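Local coordinates for protein minor fimbrium subunit Mfa5 (PDB 6TO1) that serves as an accessory subunit of the minor fimbriae, cell-surface pili that mediate biofilm formation and adhesion to host cells and other oral bacteria, at residues A[117-128]-A[400-408]. Residues are numbered along the deposited sequence; the frame is centred on the assembly and turned at random.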
# COMPACT_ATOMS: atom_id res chain seq x y z
N ILE A 117 11.52 -4.44 4.24
CA ILE A 117 10.51 -3.41 4.13
C ILE A 117 9.19 -4.12 3.86
O ILE A 117 9.10 -4.91 2.91
CB ILE A 117 10.82 -2.42 2.99
CG1 ILE A 117 12.20 -1.79 3.16
CG2 ILE A 117 9.73 -1.34 2.95
CD1 ILE A 117 12.70 -1.07 1.86
N THR A 118 8.18 -3.83 4.67
CA THR A 118 6.87 -4.45 4.52
C THR A 118 5.82 -3.37 4.30
O THR A 118 5.79 -2.36 5.02
CB THR A 118 6.50 -5.29 5.76
OG1 THR A 118 7.48 -6.31 5.94
CG2 THR A 118 5.16 -5.96 5.55
N THR A 119 5.00 -3.58 3.30
CA THR A 119 3.87 -2.70 3.00
C THR A 119 2.58 -3.43 3.34
O THR A 119 2.46 -4.64 3.15
CB THR A 119 3.85 -2.30 1.53
OG1 THR A 119 3.86 -3.47 0.71
CG2 THR A 119 5.05 -1.43 1.18
N LYS A 120 1.60 -2.68 3.83
CA LYS A 120 0.29 -3.26 4.11
C LYS A 120 -0.69 -2.81 3.03
O LYS A 120 -0.35 -2.76 1.85
CB LYS A 120 -0.16 -2.88 5.51
CG LYS A 120 0.81 -3.46 6.60
N ALA A 121 -1.93 -2.55 3.42
CA ALA A 121 -2.99 -2.39 2.42
C ALA A 121 -3.88 -1.23 2.81
O ALA A 121 -3.95 -0.84 3.99
CB ALA A 121 -3.83 -3.66 2.26
N VAL A 122 -4.56 -0.67 1.80
CA VAL A 122 -5.54 0.40 1.98
C VAL A 122 -6.74 0.11 1.10
O VAL A 122 -6.60 -0.02 -0.12
CB VAL A 122 -4.99 1.79 1.62
CG1 VAL A 122 -6.13 2.80 1.41
CG2 VAL A 122 -4.01 2.23 2.68
N THR A 123 -7.91 0.05 1.71
CA THR A 123 -9.18 0.08 0.98
C THR A 123 -9.66 1.53 0.95
O THR A 123 -9.74 2.19 1.99
CB THR A 123 -10.19 -0.84 1.66
OG1 THR A 123 -9.70 -2.19 1.61
CG2 THR A 123 -11.52 -0.78 0.96
N VAL A 124 -9.93 2.04 -0.24
CA VAL A 124 -10.32 3.44 -0.40
C VAL A 124 -11.77 3.58 0.05
O VAL A 124 -12.63 2.90 -0.50
CB VAL A 124 -10.13 3.89 -1.85
CG1 VAL A 124 -10.64 5.32 -2.04
CG2 VAL A 124 -8.66 3.78 -2.26
N PRO A 125 -12.10 4.43 1.03
CA PRO A 125 -13.51 4.54 1.45
C PRO A 125 -14.43 4.99 0.32
O PRO A 125 -14.10 5.88 -0.48
CB PRO A 125 -13.48 5.57 2.59
CG PRO A 125 -12.07 5.40 3.17
CD PRO A 125 -11.21 5.19 1.93
N VAL A 126 -15.58 4.35 0.24
CA VAL A 126 -16.52 4.59 -0.85
C VAL A 126 -17.92 4.53 -0.26
O VAL A 126 -18.24 3.62 0.50
CB VAL A 126 -16.36 3.57 -1.99
CG1 VAL A 126 -16.30 2.13 -1.44
CG2 VAL A 126 -17.47 3.72 -3.04
N ASP A 127 -18.72 5.54 -0.57
CA ASP A 127 -20.11 5.59 -0.15
C ASP A 127 -20.98 5.52 -1.40
O ASP A 127 -20.65 6.13 -2.43
CB ASP A 127 -20.43 6.87 0.63
CG ASP A 127 -20.01 6.79 2.09
OD1 ASP A 127 -19.90 5.67 2.63
OD2 ASP A 127 -19.80 7.87 2.69
N VAL A 128 -22.08 4.78 -1.30
CA VAL A 128 -22.98 4.50 -2.42
C VAL A 128 -24.39 4.83 -1.97
O VAL A 128 -24.80 4.44 -0.87
CB VAL A 128 -22.92 3.02 -2.85
CG1 VAL A 128 -23.89 2.74 -3.98
CG2 VAL A 128 -21.49 2.64 -3.19
N ILE A 400 -16.53 -2.40 -6.23
CA ILE A 400 -16.82 -0.99 -6.03
C ILE A 400 -15.73 -0.34 -5.22
O ILE A 400 -15.50 0.87 -5.34
CB ILE A 400 -18.20 -0.82 -5.38
CG1 ILE A 400 -18.67 0.63 -5.56
CG2 ILE A 400 -18.18 -1.17 -3.92
CD1 ILE A 400 -19.02 0.97 -7.03
N ALA A 401 -15.04 -1.11 -4.39
CA ALA A 401 -14.02 -0.57 -3.50
C ALA A 401 -12.66 -0.79 -4.13
O ALA A 401 -12.30 -1.92 -4.48
CB ALA A 401 -14.06 -1.24 -2.13
N GLN A 402 -11.92 0.30 -4.31
CA GLN A 402 -10.55 0.25 -4.77
C GLN A 402 -9.62 -0.12 -3.62
O GLN A 402 -9.87 0.21 -2.46
CB GLN A 402 -10.15 1.61 -5.35
CG GLN A 402 -8.71 1.67 -5.83
CD GLN A 402 -8.27 3.07 -6.27
OE1 GLN A 402 -9.00 4.06 -6.10
NE2 GLN A 402 -7.09 3.14 -6.83
N THR A 403 -8.52 -0.78 -3.96
CA THR A 403 -7.39 -0.92 -3.06
C THR A 403 -6.18 -0.30 -3.72
O THR A 403 -6.01 -0.38 -4.95
CB THR A 403 -7.12 -2.38 -2.72
OG1 THR A 403 -6.87 -3.10 -3.92
CG2 THR A 403 -8.31 -2.99 -1.99
N ILE A 404 -5.34 0.35 -2.91
CA ILE A 404 -4.17 1.04 -3.41
C ILE A 404 -3.10 0.02 -3.81
O ILE A 404 -2.76 -0.89 -3.05
CB ILE A 404 -3.65 2.02 -2.35
CG1 ILE A 404 -4.70 3.08 -1.99
CG2 ILE A 404 -2.36 2.68 -2.82
CD1 ILE A 404 -5.14 3.95 -3.19
N ASN A 405 -2.57 0.18 -5.02
CA ASN A 405 -1.69 -0.81 -5.64
C ASN A 405 -0.24 -0.65 -5.22
O ASN A 405 0.47 -1.66 -5.08
CB ASN A 405 -1.81 -0.72 -7.17
CG ASN A 405 -0.94 -1.74 -7.90
OD1 ASN A 405 -1.01 -2.94 -7.64
ND2 ASN A 405 -0.13 -1.25 -8.83
N ILE A 406 0.22 0.57 -5.03
CA ILE A 406 1.62 0.85 -4.72
C ILE A 406 1.76 1.22 -3.25
O ILE A 406 1.01 2.06 -2.73
CB ILE A 406 2.19 1.98 -5.60
CG1 ILE A 406 2.08 1.68 -7.09
CG2 ILE A 406 3.65 2.26 -5.20
CD1 ILE A 406 2.77 0.47 -7.54
N GLY A 407 2.75 0.64 -2.59
CA GLY A 407 3.02 0.98 -1.21
C GLY A 407 4.11 2.02 -1.09
O GLY A 407 3.98 2.98 -0.33
N ILE A 408 5.18 1.84 -1.86
CA ILE A 408 6.31 2.77 -1.92
C ILE A 408 6.60 3.09 -3.38
O ILE A 408 6.80 2.17 -4.19
CB ILE A 408 7.56 2.16 -1.23
CG1 ILE A 408 7.33 2.09 0.28
CG2 ILE A 408 8.80 2.89 -1.62
CD1 ILE A 408 8.28 1.09 0.95
O HOH W 1 -3.78 -1.79 -0.70
O HOH W 2 -13.08 2.71 -3.40
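Two antiparallel linkers join the von Willebrand factor A domain to the neighbouring beta-sandwich domain, and they pair at Thr123 and Thr403 in a single beta bridge. Val124 N donates to Gln402 O at 2.9 Å, a nearly straight bond (173°) whose donor is tilted from the carbonyl plane. Ile404 N donates to Val122 O at 3.1 Å, and here the donor lies in the carbonyl plane. The same two carbonyl oxygens also take CA-H...O contacts, from Thr123 and Thr403. A water continues the pairing on each flank of the bridge. One links Val122 N to Ile404 O, the other Gln402 N to Val124 O.

Ile404 packs on two valines. Ile404 CG1 runs alongside Val122, 3.7 Å from Val122 CG1, while Ile404 CD1 meets Val124 CG2 at 3.6 Å, with those two side chains roughly perpendicular. On the side of Thr123, CG2 touches Ala401 CB.

Toward the A domain, Ile400 CG1 touches both Val126 CG2 and Val128 CG2, which approach it from the same side. Val126 CG1 takes the position between backbone N and carbonyl carbon (chi1 48°) and rests on Ala401. Toward the sandwich, Ile117 CG2 presses on Ile408 CD1 at a tight 3.5 Å. Thr119 CG2 lies over Gly407 CA, while its hydroxyl bonds to Leu460 O and Ser463 N. Gly407 and Ile408 form a classic beta bulge opposite Ile459. The pairing of entry and exit linkers is consistent with an A domain inserted into the sandwich, between strands 110-119 and 408-417.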